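Long-range contacts in CalS10 (Micromonospora echinospora, PDB 6UK5), which probably methylates an amino pentose during calicheamicin biosynthesis, using bound S-adenosylmethionine as the methyl donor: residues 18-24 and 87-91; 37-42 and 67-72; 104-108 and 133-137; 125-131 and 214-218. One frame throughout, in Å; residues are numbered along the deposited sequence.

Contact 1: 18-24 and 87-91; sequences FGPEHAE and AMLAL. With SAM (S-adenosylmethionine), chain D.
Met88, Ala23 and Ala87 carry most of this packing, and Phe18 adds to it from the SAM side. Met88 reaches across in a bent chain. Its CG lies anti to its own carbonyl carbon (chi1 -50°), and the turns at chi2 and chi3 bring the sulfur beside helix 20-32. There SD meets Ala23 CB at 3.5 Å. The terminal CE of Met88 carries on to Phe18, 3.7 Å from CD1. Ala87 points its CB at the start of helix 20-32, where it meets the backbone of Gly19, the N-cap residue, and the ring of Pro20. On the other flank Leu91 CD2 touches Ala23 CB at 3.9 Å. The two short helix segments cross at -43°, and small alanines line the join. Phe18 lays one ring face over the ribose of SAM, with CE1 3.3 Å from the donor methyl, SAM CE. With an alanine here, the SAM ribose would probably lose its aromatic cover and Met88 CE its ring partner. Phe127 meets the Phe18 ring edge-to-face. The sulfur of Met88 stands obliquely to the Phe18 ring, 5.5 Å from its centroid, a Met-aromatic contact set in the wall of the cofactor pocket of a Rossmann-like methyltransferase.

Contact 2: 37-42 and 67-72; sequences WHDEAA and AHLETF. With SAM (S-adenosylmethionine), chain D.
Trp37 of helix 37-51 lies against Ala67 and His68 of helix 67-73 and reaches the cofactor with the N-H edge of its indole. Its CB is 3.9 Å from Ala67 CB. CG then turns anti to the carbonyl carbon (chi1 -83°), which lays the indole over the same methyl. Ala67 CB sits above the five-membered ring, 3.5 Å from its centroid, in a CH-pi contact, with CD2 also close. CD1 points into the face of His68, nearly over its centre. The two rings form a T-shaped pair with planes at 66°. NE1 gives a fairly straight hydrogen bond of 2.8 Å to the carboxylate oxygen O of SAM. On the six-membered ring, Trp37 CZ2 approaches SAM OXT at 4.0 Å. Ala67 follows a glycine-rich turn, probably of Rossmann type, at the methionine end of the pocket.

His68 is held at its edge as well as its face. Its NE2 donates to Glu40 OE1 at 2.9 Å, nearly in the imidazole plane, on the anti side of the carboxylate. Glu40 OE2 has a salt bridge to Lys35. A leucine in place of His68 would probably leave Glu40 OE1 without this donor and Trp37 CD1 without its aromatic face.

Ala41 CB lies over the centre of the Phe72 ring. His38 ND1 and Thr71 OG1 share a hydrogen bond of 3.3 Å.

The chemistry forms a chain. Glu40 probably fixes the turn of His68, His68 and Ala67 probably help hold the indole, and Trp37 donates one hydrogen bond to the methionine carboxylate of SAM.

Contact 3: 104-108 and 133-137; sequences GDMRT and EMRAA. With SAM (S-adenosylmethionine), chain D.
The guanidinium of Arg107 has carboxylates at two parts of its edge, Asp105 at one and Glu133 of helix 131-143 at another. The plane of the Glu133 carboxylate is turned 87° to that of the guanidinium, almost square to it. NH1 of Arg107 reaches Glu133 OE2 at 3.2 Å in a salt bridge whose hydrogen bond is weak. The two side chains run side by side, pointing the same way. Glu133 OE1 accepts from Gly129 N.

Asp105 is held more firmly. A bend at chi3 (-83°) turns the guanidinium of Arg107 back to it. Arg107 grips Asp105 side-on, with NE on OD1 at 2.9 Å and NH2 on the syn lone pair of OD2 at 2.7 Å. The backbone N of Arg107 also donates to OD1, on its anti side, which closes an Asx turn. Arg107 N and NE reach OD1 from the same face.

The turn follows strand 101-103 of the Rossmann-like sheet and forms the adenine end of the SAM pocket. SAM N6 donates to Asp105 OD1 at 2.8 Å, and Met106 N donates to SAM N1 at 2.7 Å. Arg107 also lines the pocket, and its grip probably positions the aspartate that binds the adenine.

Met106 joins the helix to the cofactor. Its CG packs on Ala137 CB at 3.6 Å, while its CE lies 3.7 Å from SAM C6. Its carbonyl O receives a CA-H...O contact from Ala137.

Contact 4: 125-131 and 214-218; sequences VNFLGTV and LLTMF. With SAM (S-adenosylmethionine), chain D.
Leu214 lies beside Phe127, its carbonyl O near ring atom CD1. Leu215 comes next and sets CD1 over the centre of the Phe127 ring, 3.7 Å from the centroid, in a CH-pi contact. Its CG stands anti to the backbone N (chi1 -155°), which turns the branch toward that ring. Phe127 CE2 is also 3.6 Å from SAM C5', so Leu215 backs a ring that lines the cofactor.

Thr216 makes two hydrogen bonds with Asn126. Its N donates to Asn126 O at 2.8 Å, in the carbonyl plane. Its O accepts from Asn126 ND2 at 3.0 Å, with the donor tilted 23° from the carbonyl plane. A water also joins Thr216 OG1 to Gly129 O. Past Met217, the Phe218 ring lies along the loop, with Thr216 O over one face. Phe218 CD1 packs on Val131 CG2 at 3.6 Å, and CD2 meets Asn126 ND2 at 3.5 Å.

Asn126 is the polar centre of the contact. Beyond Thr216, OD1 accepts from Trp156 N and ND2 bonds with Tyr223 OH. Together these bonds satisfy its buried amide and probably fix its rotation, while the pair with Thr216 ties the pocket loop to the end of strand 206-216.

The four contacts all touch one SAM molecule. Contact 1 joins helices 20-32 and 86-95, and contact 2 joins helices 37-51 and 67-73. Along the chain contact 2 falls between the two segments of contact 1, and their centres are about 18 Å apart. Contacts 3 and 4 come later, with alternating segments, and sit about 11 Å apart between centres. They touch where Arg107 and Ala137 pack on Leu128. Contact 1 meets contact 4 where Phe18 packs on Phe127. Contact 2 lies on the opposite side of the chain's centre from contacts 3 and 4. Contact 4 ties the Rossmann-like part to the five-stranded sheet. The SAM pocket is thus lined by parts far apart in sequence.

Contact 1: 18-24 and 87-91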
# COMPACT_ATOMS: atom_id res chain seq x y z
N PHE A 18 -16.71 7.19 -6.32
CA PHE A 18 -17.37 6.44 -7.38
C PHE A 18 -17.11 7.05 -8.75
O PHE A 18 -17.91 6.91 -9.67
CB PHE A 18 -18.87 6.32 -7.10
CG PHE A 18 -19.16 5.84 -5.70
CD1 PHE A 18 -18.39 4.84 -5.15
CD2 PHE A 18 -20.15 6.42 -4.93
CE1 PHE A 18 -18.61 4.39 -3.87
CE2 PHE A 18 -20.38 5.98 -3.64
CZ PHE A 18 -19.61 4.96 -3.11
N GLY A 19 -15.97 7.73 -8.88
CA GLY A 19 -15.48 8.15 -10.16
C GLY A 19 -14.85 7.00 -10.92
O GLY A 19 -14.97 5.83 -10.53
N PRO A 20 -14.18 7.30 -12.03
CA PRO A 20 -13.60 6.23 -12.85
C PRO A 20 -12.44 5.52 -12.17
O PRO A 20 -12.36 4.29 -12.20
CB PRO A 20 -13.14 6.97 -14.12
CG PRO A 20 -13.85 8.30 -14.08
CD PRO A 20 -14.01 8.63 -12.64
N GLU A 21 -11.53 6.29 -11.58
CA GLU A 21 -10.43 5.69 -10.83
C GLU A 21 -10.94 4.78 -9.72
O GLU A 21 -10.50 3.63 -9.58
CB GLU A 21 -9.53 6.78 -10.26
CG GLU A 21 -8.46 7.26 -11.23
CD GLU A 21 -7.74 8.52 -10.74
OE1 GLU A 21 -8.44 9.47 -10.33
OE2 GLU A 21 -6.49 8.54 -10.76
N HIS A 22 -11.90 5.27 -8.93
CA HIS A 22 -12.43 4.48 -7.83
C HIS A 22 -13.07 3.19 -8.33
O HIS A 22 -12.89 2.13 -7.74
CB HIS A 22 -13.45 5.31 -7.04
CG HIS A 22 -13.82 4.70 -5.72
ND1 HIS A 22 -15.00 5.02 -5.06
CD2 HIS A 22 -13.18 3.81 -4.93
CE1 HIS A 22 -15.06 4.34 -3.93
NE2 HIS A 22 -13.98 3.60 -3.83
N ALA A 23 -13.83 3.28 -9.44
CA ALA A 23 -14.49 2.09 -9.96
C ALA A 23 -13.49 1.00 -10.33
O ALA A 23 -13.78 -0.19 -10.17
CB ALA A 23 -15.33 2.47 -11.19
N GLU A 24 -12.31 1.40 -10.80
CA GLU A 24 -11.33 0.42 -11.26
C GLU A 24 -10.79 -0.42 -10.11
O GLU A 24 -10.51 -1.61 -10.28
CB GLU A 24 -10.19 1.16 -11.97
CG GLU A 24 -9.12 0.26 -12.56
CD GLU A 24 -7.86 1.02 -12.91
OE1 GLU A 24 -7.94 2.26 -13.05
OE2 GLU A 24 -6.80 0.37 -13.03
N ALA A 87 -19.41 6.11 -13.84
CA ALA A 87 -18.17 5.34 -13.85
C ALA A 87 -18.41 3.92 -13.34
O ALA A 87 -17.85 2.96 -13.88
CB ALA A 87 -17.11 6.04 -13.01
N MET A 88 -19.24 3.77 -12.31
CA MET A 88 -19.54 2.43 -11.82
C MET A 88 -20.47 1.71 -12.78
O MET A 88 -20.30 0.51 -13.04
CB MET A 88 -20.16 2.50 -10.42
CG MET A 88 -19.38 3.35 -9.44
SD MET A 88 -17.86 2.58 -8.84
CE MET A 88 -18.35 1.83 -7.30
N LEU A 89 -21.46 2.42 -13.32
CA LEU A 89 -22.36 1.84 -14.31
C LEU A 89 -21.63 1.48 -15.61
O LEU A 89 -22.10 0.61 -16.34
CB LEU A 89 -23.52 2.80 -14.59
CG LEU A 89 -24.61 2.26 -15.51
CD1 LEU A 89 -25.42 1.19 -14.80
CD2 LEU A 89 -25.52 3.40 -15.93
N ALA A 90 -20.51 2.13 -15.91
CA ALA A 90 -19.73 1.75 -17.08
C ALA A 90 -19.17 0.34 -16.92
O ALA A 90 -19.46 -0.55 -17.72
CB ALA A 90 -18.60 2.76 -17.30
N LEU A 91 -18.37 0.13 -15.87
CA LEU A 91 -17.85 -1.21 -15.61
C LEU A 91 -18.99 -2.20 -15.42
O LEU A 91 -18.85 -3.38 -15.77
CB LEU A 91 -16.91 -1.20 -14.40
CG LEU A 91 -15.56 -0.49 -14.64
CD1 LEU A 91 -15.67 0.97 -15.05
CD2 LEU A 91 -14.66 -0.62 -13.40
N SAM D . -24.47 -2.93 -4.79
CA SAM D . -23.22 -2.23 -4.82
C SAM D . -22.02 -3.16 -4.44
O SAM D . -22.14 -3.90 -3.44
OXT SAM D . -21.02 -3.07 -5.18
CB SAM D . -23.27 -1.03 -3.87
CG SAM D . -22.19 -0.05 -4.30
SD SAM D . -21.92 1.01 -2.87
CE SAM D . -20.28 1.63 -3.22
C5' SAM D . -22.92 2.53 -3.13
C4' SAM D . -23.41 2.85 -4.55
O4' SAM D . -24.60 3.64 -4.46
C3' SAM D . -22.42 3.65 -5.40
O3' SAM D . -21.90 2.85 -6.46
C2' SAM D . -23.24 4.83 -5.95
O2' SAM D . -23.07 4.97 -7.36
C1' SAM D . -24.68 4.46 -5.60
N9 SAM D . -25.54 5.60 -5.29
C8 SAM D . -25.36 6.53 -4.31
N7 SAM D . -26.34 7.40 -4.21
C5 SAM D . -27.23 7.00 -5.20
C6 SAM D . -28.48 7.49 -5.61
N6 SAM D . -29.07 8.57 -5.08
N1 SAM D . -29.12 6.84 -6.60
C2 SAM D . -28.54 5.77 -7.15
N3 SAM D . -27.35 5.23 -6.86
C4 SAM D . -26.75 5.89 -5.87

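Contact 2: 37-42 and 67-72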
# COMPACT_ATOMS: atom_id res chain seq x y z
N TRP A 37 -19.13 -10.92 -2.88
CA TRP A 37 -20.40 -10.53 -3.48
C TRP A 37 -21.19 -11.75 -3.91
O TRP A 37 -22.43 -11.73 -3.90
CB TRP A 37 -20.18 -9.61 -4.68
CG TRP A 37 -19.97 -8.16 -4.35
CD1 TRP A 37 -20.93 -7.20 -4.28
CD2 TRP A 37 -18.72 -7.50 -4.10
NE1 TRP A 37 -20.36 -5.98 -3.98
CE2 TRP A 37 -19.01 -6.14 -3.86
CE3 TRP A 37 -17.39 -7.93 -4.03
CZ2 TRP A 37 -18.02 -5.21 -3.57
CZ3 TRP A 37 -16.41 -7.00 -3.74
CH2 TRP A 37 -16.73 -5.65 -3.52
N HIS A 38 -20.50 -12.82 -4.31
CA HIS A 38 -21.18 -14.01 -4.80
C HIS A 38 -21.98 -14.68 -3.69
O HIS A 38 -23.16 -15.00 -3.87
CB HIS A 38 -20.16 -14.99 -5.38
CG HIS A 38 -20.71 -16.37 -5.57
ND1 HIS A 38 -21.52 -16.72 -6.63
CD2 HIS A 38 -20.57 -17.49 -4.81
CE1 HIS A 38 -21.85 -18.00 -6.52
NE2 HIS A 38 -21.29 -18.48 -5.43
N ASP A 39 -21.35 -14.92 -2.53
CA ASP A 39 -22.06 -15.55 -1.43
C ASP A 39 -23.22 -14.69 -0.95
O ASP A 39 -24.29 -15.20 -0.60
CB ASP A 39 -21.10 -15.85 -0.28
CG ASP A 39 -20.08 -16.92 -0.63
OD1 ASP A 39 -20.34 -17.71 -1.57
OD2 ASP A 39 -19.02 -16.98 0.04
N GLU A 40 -23.02 -13.37 -0.93
CA GLU A 40 -24.10 -12.47 -0.53
C GLU A 40 -25.27 -12.55 -1.51
O GLU A 40 -26.42 -12.76 -1.10
CB GLU A 40 -23.57 -11.04 -0.43
CG GLU A 40 -22.60 -10.83 0.72
CD GLU A 40 -21.94 -9.47 0.70
OE1 GLU A 40 -22.47 -8.56 0.02
OE2 GLU A 40 -20.88 -9.31 1.35
N ALA A 41 -24.99 -12.40 -2.81
CA ALA A 41 -26.06 -12.48 -3.80
C ALA A 41 -26.76 -13.83 -3.74
O ALA A 41 -27.99 -13.91 -3.84
CB ALA A 41 -25.49 -12.24 -5.20
N ALA A 42 -25.99 -14.91 -3.56
CA ALA A 42 -26.59 -16.24 -3.48
C ALA A 42 -27.53 -16.35 -2.29
O ALA A 42 -28.66 -16.83 -2.41
CB ALA A 42 -25.48 -17.30 -3.38
N ALA A 67 -21.46 -6.17 -9.23
CA ALA A 67 -20.89 -7.41 -8.72
C ALA A 67 -21.98 -8.34 -8.20
O ALA A 67 -21.98 -9.54 -8.51
CB ALA A 67 -19.87 -7.09 -7.62
N HIS A 68 -22.91 -7.81 -7.40
CA HIS A 68 -24.05 -8.62 -6.98
C HIS A 68 -24.84 -9.10 -8.18
O HIS A 68 -25.19 -10.29 -8.27
CB HIS A 68 -24.95 -7.81 -6.03
CG HIS A 68 -24.46 -7.76 -4.62
ND1 HIS A 68 -24.27 -6.58 -3.93
CD2 HIS A 68 -24.16 -8.75 -3.75
CE1 HIS A 68 -23.85 -6.85 -2.71
NE2 HIS A 68 -23.78 -8.16 -2.57
N LEU A 69 -25.14 -8.20 -9.12
CA LEU A 69 -25.96 -8.56 -10.26
C LEU A 69 -25.36 -9.71 -11.06
O LEU A 69 -26.10 -10.52 -11.63
CB LEU A 69 -26.13 -7.34 -11.18
CG LEU A 69 -27.19 -6.33 -10.75
CD1 LEU A 69 -27.00 -5.02 -11.48
CD2 LEU A 69 -28.57 -6.90 -11.02
N GLU A 70 -24.03 -9.80 -11.11
CA GLU A 70 -23.39 -10.90 -11.83
C GLU A 70 -23.90 -12.25 -11.36
O GLU A 70 -24.18 -13.14 -12.17
CB GLU A 70 -21.87 -10.82 -11.68
CG GLU A 70 -21.13 -11.88 -12.47
CD GLU A 70 -19.66 -11.59 -12.62
OE1 GLU A 70 -18.88 -11.96 -11.72
OE2 GLU A 70 -19.27 -10.97 -13.64
N THR A 71 -24.02 -12.43 -10.04
CA THR A 71 -24.51 -13.70 -9.52
C THR A 71 -26.03 -13.79 -9.55
O THR A 71 -26.58 -14.89 -9.69
CB THR A 71 -23.98 -13.92 -8.10
OG1 THR A 71 -22.55 -13.99 -8.12
CG2 THR A 71 -24.52 -15.22 -7.52
N PHE A 72 -26.73 -12.66 -9.41
CA PHE A 72 -28.18 -12.69 -9.51
C PHE A 72 -28.62 -13.18 -10.89
O PHE A 72 -29.64 -13.88 -11.01
CB PHE A 72 -28.76 -11.30 -9.24
CG PHE A 72 -28.87 -10.95 -7.77
CD1 PHE A 72 -28.43 -9.73 -7.30
CD2 PHE A 72 -29.43 -11.85 -6.87
CE1 PHE A 72 -28.54 -9.40 -5.96
CE2 PHE A 72 -29.53 -11.53 -5.53
CZ PHE A 72 -29.09 -10.31 -5.07
N SAM D . -24.47 -2.93 -4.79
CA SAM D . -23.22 -2.23 -4.82
C SAM D . -22.02 -3.16 -4.44
O SAM D . -22.14 -3.90 -3.44
OXT SAM D . -21.02 -3.07 -5.18
CB SAM D . -23.27 -1.03 -3.87
CG SAM D . -22.19 -0.05 -4.30
SD SAM D . -21.92 1.01 -2.87
CE SAM D . -20.28 1.63 -3.22
C5' SAM D . -22.92 2.53 -3.13
C4' SAM D . -23.41 2.85 -4.55
O4' SAM D . -24.60 3.64 -4.46
C3' SAM D . -22.42 3.65 -5.40
O3' SAM D . -21.90 2.85 -6.46
C2' SAM D . -23.24 4.83 -5.95
O2' SAM D . -23.07 4.97 -7.36
C1' SAM D . -24.68 4.46 -5.60
N9 SAM D . -25.54 5.60 -5.29
C8 SAM D . -25.36 6.53 -4.31
N7 SAM D . -26.34 7.40 -4.21
C5 SAM D . -27.23 7.00 -5.20
C6 SAM D . -28.48 7.49 -5.61
N6 SAM D . -29.07 8.57 -5.08
N1 SAM D . -29.12 6.84 -6.60
C2 SAM D . -28.54 5.77 -7.15
N3 SAM D . -27.35 5.23 -6.86
C4 SAM D . -26.75 5.89 -5.87

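Contact 3: 104-108 and 133-137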
# COMPACT_ATOMS: atom_id res chain seq x y z
N GLY A 104 -29.75 6.35 -13.10
CA GLY A 104 -30.89 6.90 -12.38
C GLY A 104 -30.52 7.25 -10.96
O GLY A 104 -29.45 6.90 -10.46
N ASP A 105 -31.45 7.95 -10.32
CA ASP A 105 -31.35 8.30 -8.91
C ASP A 105 -32.31 7.44 -8.10
O ASP A 105 -33.50 7.33 -8.44
CB ASP A 105 -31.65 9.78 -8.69
CG ASP A 105 -31.18 10.27 -7.34
OD1 ASP A 105 -31.40 9.56 -6.34
OD2 ASP A 105 -30.59 11.37 -7.27
N MET A 106 -31.79 6.84 -7.04
CA MET A 106 -32.60 6.02 -6.15
C MET A 106 -33.83 6.76 -5.65
O MET A 106 -34.89 6.15 -5.47
CB MET A 106 -31.72 5.61 -4.97
CG MET A 106 -32.23 4.49 -4.11
SD MET A 106 -31.09 4.09 -2.76
CE MET A 106 -29.69 5.19 -3.03
N ARG A 107 -33.72 8.07 -5.45
CA ARG A 107 -34.82 8.85 -4.88
C ARG A 107 -35.94 9.16 -5.88
O ARG A 107 -37.02 9.59 -5.44
CB ARG A 107 -34.27 10.16 -4.29
CG ARG A 107 -33.11 9.98 -3.32
CD ARG A 107 -32.26 11.24 -3.15
NE ARG A 107 -31.25 11.43 -4.19
CZ ARG A 107 -30.22 12.26 -4.09
NH1 ARG A 107 -30.04 12.99 -2.99
NH2 ARG A 107 -29.35 12.37 -5.09
N THR A 108 -35.72 8.98 -7.18
CA THR A 108 -36.66 9.48 -8.18
C THR A 108 -36.90 8.58 -9.39
O THR A 108 -37.77 8.91 -10.20
CB THR A 108 -36.23 10.87 -8.70
OG1 THR A 108 -34.86 10.82 -9.14
CG2 THR A 108 -36.45 11.95 -7.65
N GLU A 133 -34.92 11.65 2.32
CA GLU A 133 -34.41 11.08 1.07
C GLU A 133 -34.52 9.56 1.08
O GLU A 133 -34.94 8.95 0.09
CB GLU A 133 -32.96 11.52 0.85
CG GLU A 133 -32.84 13.00 0.48
CD GLU A 133 -31.41 13.42 0.17
OE1 GLU A 133 -30.48 12.66 0.50
OE2 GLU A 133 -31.22 14.52 -0.39
N MET A 134 -34.17 8.93 2.20
CA MET A 134 -34.30 7.48 2.31
C MET A 134 -35.75 7.05 2.14
O MET A 134 -36.03 6.02 1.52
CB MET A 134 -33.75 7.01 3.65
CG MET A 134 -33.99 5.54 3.97
SD MET A 134 -35.57 5.27 4.81
CE MET A 134 -35.29 6.13 6.35
N ARG A 135 -36.69 7.82 2.69
CA ARG A 135 -38.10 7.47 2.55
C ARG A 135 -38.56 7.59 1.10
O ARG A 135 -39.41 6.81 0.66
CB ARG A 135 -38.96 8.34 3.46
CG ARG A 135 -38.74 8.10 4.94
CD ARG A 135 -39.37 9.21 5.78
NE ARG A 135 -40.80 9.33 5.52
CZ ARG A 135 -41.76 8.74 6.24
NH1 ARG A 135 -41.45 7.96 7.27
NH2 ARG A 135 -43.03 8.92 5.91
N ALA A 136 -38.03 8.57 0.36
CA ALA A 136 -38.33 8.65 -1.06
C ALA A 136 -37.73 7.48 -1.81
O ALA A 136 -38.38 6.89 -2.69
CB ALA A 136 -37.82 9.97 -1.63
N ALA A 137 -36.49 7.11 -1.48
CA ALA A 137 -35.87 5.94 -2.09
C ALA A 137 -36.67 4.68 -1.79
O ALA A 137 -37.05 3.94 -2.71
CB ALA A 137 -34.43 5.80 -1.58
N SAM D . -24.47 -2.93 -4.79
CA SAM D . -23.22 -2.23 -4.82
C SAM D . -22.02 -3.16 -4.44
O SAM D . -22.14 -3.90 -3.44
OXT SAM D . -21.02 -3.07 -5.18
CB SAM D . -23.27 -1.03 -3.87
CG SAM D . -22.19 -0.05 -4.30
SD SAM D . -21.92 1.01 -2.87
CE SAM D . -20.28 1.63 -3.22
C5' SAM D . -22.92 2.53 -3.13
C4' SAM D . -23.41 2.85 -4.55
O4' SAM D . -24.60 3.64 -4.46
C3' SAM D . -22.42 3.65 -5.40
O3' SAM D . -21.90 2.85 -6.46
C2' SAM D . -23.24 4.83 -5.95
O2' SAM D . -23.07 4.97 -7.36
C1' SAM D . -24.68 4.46 -5.60
N9 SAM D . -25.54 5.60 -5.29
C8 SAM D . -25.36 6.53 -4.31
N7 SAM D . -26.34 7.40 -4.21
C5 SAM D . -27.23 7.00 -5.20
C6 SAM D . -28.48 7.49 -5.61
N6 SAM D . -29.07 8.57 -5.08
N1 SAM D . -29.12 6.84 -6.60
C2 SAM D . -28.54 5.77 -7.15
N3 SAM D . -27.35 5.23 -6.86
C4 SAM D . -26.75 5.89 -5.87

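Contact 4: 125-131 and 214-218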
# COMPACT_ATOMS: atom_id res chain seq x y z
N VAL A 125 -28.19 2.72 0.44
CA VAL A 125 -29.18 3.73 0.81
C VAL A 125 -28.60 4.75 1.77
O VAL A 125 -29.07 5.89 1.83
CB VAL A 125 -30.42 3.05 1.42
CG1 VAL A 125 -30.14 2.62 2.85
CG2 VAL A 125 -31.61 3.99 1.38
N ASN A 126 -27.57 4.38 2.53
CA ASN A 126 -27.02 5.28 3.54
C ASN A 126 -26.05 6.30 2.96
O ASN A 126 -25.42 7.03 3.73
CB ASN A 126 -26.34 4.46 4.63
CG ASN A 126 -27.29 3.48 5.29
OD1 ASN A 126 -27.35 2.31 4.91
ND2 ASN A 126 -28.06 3.96 6.26
N PHE A 127 -25.93 6.38 1.63
CA PHE A 127 -25.26 7.49 0.98
C PHE A 127 -26.19 8.67 0.76
O PHE A 127 -25.75 9.71 0.25
CB PHE A 127 -24.65 7.04 -0.35
CG PHE A 127 -23.40 6.23 -0.18
CD1 PHE A 127 -22.17 6.85 -0.08
CD2 PHE A 127 -23.47 4.85 -0.10
CE1 PHE A 127 -21.02 6.11 0.09
CE2 PHE A 127 -22.32 4.10 0.07
CZ PHE A 127 -21.09 4.73 0.17
N LEU A 128 -27.45 8.53 1.13
CA LEU A 128 -28.38 9.64 1.20
C LEU A 128 -28.18 10.36 2.53
O LEU A 128 -27.71 9.78 3.51
CB LEU A 128 -29.81 9.14 1.06
CG LEU A 128 -30.01 8.20 -0.14
CD1 LEU A 128 -31.39 7.58 -0.16
CD2 LEU A 128 -29.75 8.95 -1.44
N GLY A 129 -28.51 11.65 2.54
CA GLY A 129 -28.12 12.50 3.65
C GLY A 129 -29.18 12.69 4.72
O GLY A 129 -28.85 12.99 5.87
N THR A 130 -30.44 12.53 4.35
CA THR A 130 -31.55 12.85 5.23
C THR A 130 -32.56 11.72 5.25
O THR A 130 -32.64 10.91 4.33
CB THR A 130 -32.25 14.15 4.79
OG1 THR A 130 -33.03 13.90 3.62
CG2 THR A 130 -31.21 15.23 4.48
N VAL A 131 -33.35 11.67 6.33
CA VAL A 131 -34.40 10.67 6.46
C VAL A 131 -35.44 10.82 5.36
O VAL A 131 -36.00 9.83 4.88
CB VAL A 131 -35.04 10.76 7.86
CG1 VAL A 131 -36.30 9.89 7.93
CG2 VAL A 131 -34.05 10.34 8.93
N LEU A 214 -19.85 10.72 2.74
CA LEU A 214 -20.67 10.77 3.94
C LEU A 214 -21.60 9.57 3.93
O LEU A 214 -22.34 9.37 2.96
CB LEU A 214 -21.51 12.04 4.05
CG LEU A 214 -20.86 13.41 4.23
CD1 LEU A 214 -21.92 14.43 4.66
CD2 LEU A 214 -19.71 13.37 5.22
N LEU A 215 -21.58 8.79 5.01
CA LEU A 215 -22.52 7.70 5.21
C LEU A 215 -23.39 8.07 6.41
O LEU A 215 -22.87 8.30 7.51
CB LEU A 215 -21.78 6.39 5.45
CG LEU A 215 -22.47 5.07 5.12
CD1 LEU A 215 -22.71 4.92 3.63
CD2 LEU A 215 -21.62 3.91 5.64
N THR A 216 -24.70 8.12 6.19
CA THR A 216 -25.66 8.53 7.21
C THR A 216 -26.51 7.35 7.65
O THR A 216 -27.20 6.74 6.83
CB THR A 216 -26.53 9.67 6.68
OG1 THR A 216 -25.71 10.77 6.28
CG2 THR A 216 -27.51 10.13 7.75
N MET A 217 -26.46 7.04 8.95
CA MET A 217 -27.28 5.98 9.50
C MET A 217 -28.74 6.42 9.59
O MET A 217 -29.06 7.60 9.71
CB MET A 217 -26.82 5.60 10.91
CG MET A 217 -27.58 4.42 11.50
SD MET A 217 -27.26 4.20 13.25
CE MET A 217 -28.44 5.39 13.89
N PHE A 218 -29.64 5.43 9.55
CA PHE A 218 -31.04 5.62 9.89
C PHE A 218 -31.42 4.58 10.94
O PHE A 218 -30.79 3.53 11.05
CB PHE A 218 -31.92 5.52 8.65
CG PHE A 218 -31.52 6.46 7.56
CD1 PHE A 218 -31.72 7.83 7.70
CD2 PHE A 218 -30.89 6.00 6.42
CE1 PHE A 218 -31.33 8.71 6.71
CE2 PHE A 218 -30.49 6.87 5.42
CZ PHE A 218 -30.71 8.23 5.56
N SAM D . -24.47 -2.93 -4.79
CA SAM D . -23.22 -2.23 -4.82
C SAM D . -22.02 -3.16 -4.44
O SAM D . -22.14 -3.90 -3.44
OXT SAM D . -21.02 -3.07 -5.18
CB SAM D . -23.27 -1.03 -3.87
CG SAM D . -22.19 -0.05 -4.30
SD SAM D . -21.92 1.01 -2.87
CE SAM D . -20.28 1.63 -3.22
C5' SAM D . -22.92 2.53 -3.13
C4' SAM D . -23.41 2.85 -4.55
O4' SAM D . -24.60 3.64 -4.46
C3' SAM D . -22.42 3.65 -5.40
O3' SAM D . -21.90 2.85 -6.46
C2' SAM D . -23.24 4.83 -5.95
O2' SAM D . -23.07 4.97 -7.36
C1' SAM D . -24.68 4.46 -5.60
N9 SAM D . -25.54 5.60 -5.29
C8 SAM D . -25.36 6.53 -4.31
N7 SAM D . -26.34 7.40 -4.21
C5 SAM D . -27.23 7.00 -5.20
C6 SAM D . -28.48 7.49 -5.61
N6 SAM D . -29.07 8.57 -5.08
N1 SAM D . -29.12 6.84 -6.60
C2 SAM D . -28.54 5.77 -7.15
N3 SAM D . -27.35 5.23 -6.86
C4 SAM D . -26.75 5.89 -5.87
O HOH W 1 -26.38 13.82 6.44